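Local coordinates for protein polyketide biosynthesis 3-hydroxy-3-methylglutaryl-ACP synthase PksG (Bacillus subtilis, PDB 4YXT) that catalyses the aldol condensation of an acetyl group carried on an acyl-carrier protein with a beta-ketothioester polyketide intermediate during synthesis of the antibiotic bacillaene, at residues A119-A124 against V175-N180. The protein carries 1 engineered substitution. Numbering follows the deposited sequence.
Sequences AGFQMA and VLVGEN
Phe-121 and Ala-124 set one side of helix 116-130 against strand 170-178, the two running nearly parallel, with local axes 22° apart and 9.4 Å from each other at closest approach. This is helix-on-sheet packing in the thiolase fold, in the N-terminal part of this HMG-CoA synthase relative. The backbones come nearest where the CA atoms of Ala-124 and Val-177 lie 6.7 Å apart, a spacing that suits the short methyl of alanine.

Val-175 and Val-177 both turn toward the helix, while Leu-176 between them faces away, the alternation expected of a strand. Branched at CB, valine suits an extended backbone; Val-177 uses both its methyls here, Val-175 only CG1. The methyl of Ala-124 rests on both methyls of Val-177: CG1, anti to the backbone N (chi1 179°), touches only the alanine, whereas CG2 also reaches the phenylalanine. Phe-121 starts off to one side, but with CG anti to its own backbone N (chi1 168°) the ring reaches the strand. CG1 of Val-175 lies oblique to the same ring, 4.3 Å from Phe-121 CD1.

No hydrogen bond joins the segments; the contact is apolar and buried. Backbone bonds instead tie the strand to its sheet neighbours, Val-177 to Ala-138 and Leu-176 to Glu-7. Phe-303 of helix 301-312 touches both Phe-121 and Val-175, and on the helix Met-123 packs on Phe-108 of the second subunit. The tightest touch is at the ring's edge, where Val-177 CG2 sits near the ring plane, 3.8 Å from Phe-121 CD1 and 4.0 Å from its CE1.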
loop_
_atom_site.group_PDB
_atom_site.type_symbol
_atom_site.label_atom_id
_atom_site.label_comp_id
_atom_site.label_asym_id
_atom_site.label_seq_id
_atom_site.Cartn_x
_atom_site.Cartn_y
_atom_site.Cartn_z
ATOM N N ALA A 119 8.885 -2.019 -2.141
ATOM C CA ALA A 119 7.958 -2.530 -1.143
ATOM C C ALA A 119 7.079 -3.535 -1.890
ATOM O O ALA A 119 7.023 -4.694 -1.538
ATOM C CB ALA A 119 7.122 -1.399 -0.525
ATOM N N GLY A 120 6.490 -3.116 -2.982
ATOM C CA GLY A 120 5.678 -4.018 -3.820
ATOM C C GLY A 120 6.372 -5.339 -4.168
ATOM O O GLY A 120 5.854 -6.443 -3.929
ATOM N N PHE A 121 7.567 -5.199 -4.739
ATOM C CA PHE A 121 8.326 -6.318 -5.262
ATOM C C PHE A 121 8.782 -7.223 -4.147
ATOM O O PHE A 121 8.738 -8.437 -4.299
ATOM C CB PHE A 121 9.509 -5.767 -6.080
ATOM C CG PHE A 121 10.539 -6.782 -6.456
ATOM C CD1 PHE A 121 10.278 -7.717 -7.434
ATOM C CD2 PHE A 121 11.775 -6.779 -5.855
ATOM C CE1 PHE A 121 11.230 -8.658 -7.784
ATOM C CE2 PHE A 121 12.748 -7.717 -6.203
ATOM C CZ PHE A 121 12.474 -8.640 -7.182
ATOM N N GLN A 122 9.221 -6.673 -3.026
ATOM C CA GLN A 122 9.566 -7.529 -1.885
ATOM C C GLN A 122 8.387 -8.336 -1.371
ATOM O O GLN A 122 8.540 -9.530 -0.982
ATOM C CB GLN A 122 10.198 -6.769 -0.736
ATOM C CG GLN A 122 11.571 -6.305 -1.034
ATOM C CD GLN A 122 12.530 -7.386 -1.517
ATOM O OE1 GLN A 122 12.328 -8.598 -1.290
ATOM N NE2 GLN A 122 13.611 -6.940 -2.169
ATOM N N MET A 123 7.223 -7.736 -1.389
ATOM C CA MET A 123 6.091 -8.422 -0.865
ATOM C C MET A 123 5.726 -9.508 -1.880
ATOM O O MET A 123 5.344 -10.567 -1.470
ATOM C CB MET A 123 4.907 -7.489 -0.613
ATOM C CG MET A 123 5.144 -6.439 0.448
ATOM S SD MET A 123 5.501 -7.010 2.138
ATOM C CE MET A 123 7.263 -6.683 2.217
ATOM N N ALA A 124 5.937 -9.260 -3.174
ATOM C CA ALA A 124 5.568 -10.216 -4.189
ATOM C C ALA A 124 6.561 -11.402 -4.114
ATOM O O ALA A 124 6.136 -12.511 -4.244
ATOM C CB ALA A 124 5.631 -9.615 -5.549
ATOM N N VAL A 175 6.428 -5.410 -13.492
ATOM C CA VAL A 175 7.337 -6.470 -13.177
ATOM C C VAL A 175 6.493 -7.713 -12.825
ATOM O O VAL A 175 5.726 -7.673 -11.866
ATOM C CB VAL A 175 8.192 -6.096 -11.941
ATOM C CG1 VAL A 175 9.068 -7.254 -11.492
ATOM C CG2 VAL A 175 9.089 -4.863 -12.129
ATOM N N LEU A 176 6.689 -8.806 -13.576
ATOM C CA LEU A 176 6.114 -10.105 -13.325
ATOM C C LEU A 176 7.027 -10.955 -12.489
ATOM O O LEU A 176 8.143 -11.177 -12.855
ATOM C CB LEU A 176 5.907 -10.839 -14.653
ATOM C CG LEU A 176 5.125 -12.161 -14.585
ATOM C CD1 LEU A 176 3.632 -11.962 -14.344
ATOM C CD2 LEU A 176 5.367 -12.934 -15.876
ATOM N N VAL A 177 6.528 -11.445 -11.363
ATOM C CA VAL A 177 7.315 -12.077 -10.353
ATOM C C VAL A 177 6.794 -13.508 -10.250
ATOM O O VAL A 177 5.557 -13.770 -10.244
ATOM C CB VAL A 177 7.202 -11.326 -9.003
ATOM C CG1 VAL A 177 8.006 -11.992 -7.916
ATOM C CG2 VAL A 177 7.624 -9.856 -9.147
ATOM N N GLY A 178 7.735 -14.442 -10.196
ATOM C CA GLY A 178 7.394 -15.848 -10.313
ATOM C C GLY A 178 8.464 -16.813 -9.880
ATOM O O GLY A 178 9.518 -16.414 -9.359
ATOM N N GLU A 179 8.192 -18.096 -10.101
ATOM C CA GLU A 179 9.094 -19.139 -9.646
ATOM C C GLU A 179 10.210 -19.471 -10.638
ATOM O O GLU A 179 11.129 -20.157 -10.280
ATOM C CB GLU A 179 8.281 -20.382 -9.252
ATOM C CG GLU A 179 7.202 -20.102 -8.190
ATOM C CD GLU A 179 6.346 -21.321 -7.915
ATOM O OE1 GLU A 179 6.551 -22.325 -8.635
ATOM O OE2 GLU A 179 5.493 -21.304 -6.993
ATOM N N ASN A 180 10.182 -18.930 -11.848
ATOM C CA ASN A 180 11.302 -19.104 -12.802
ATOM C C ASN A 180 11.975 -17.802 -13.223
ATOM O O ASN A 180 11.871 -17.404 -14.365
ATOM C CB ASN A 180 10.841 -19.848 -14.074
ATOM C CG ASN A 180 12.007 -20.153 -15.002
ATOM O OD1 ASN A 180 13.165 -20.343 -14.540
ATOM N ND2 ASN A 180 11.736 -20.178 -16.319
#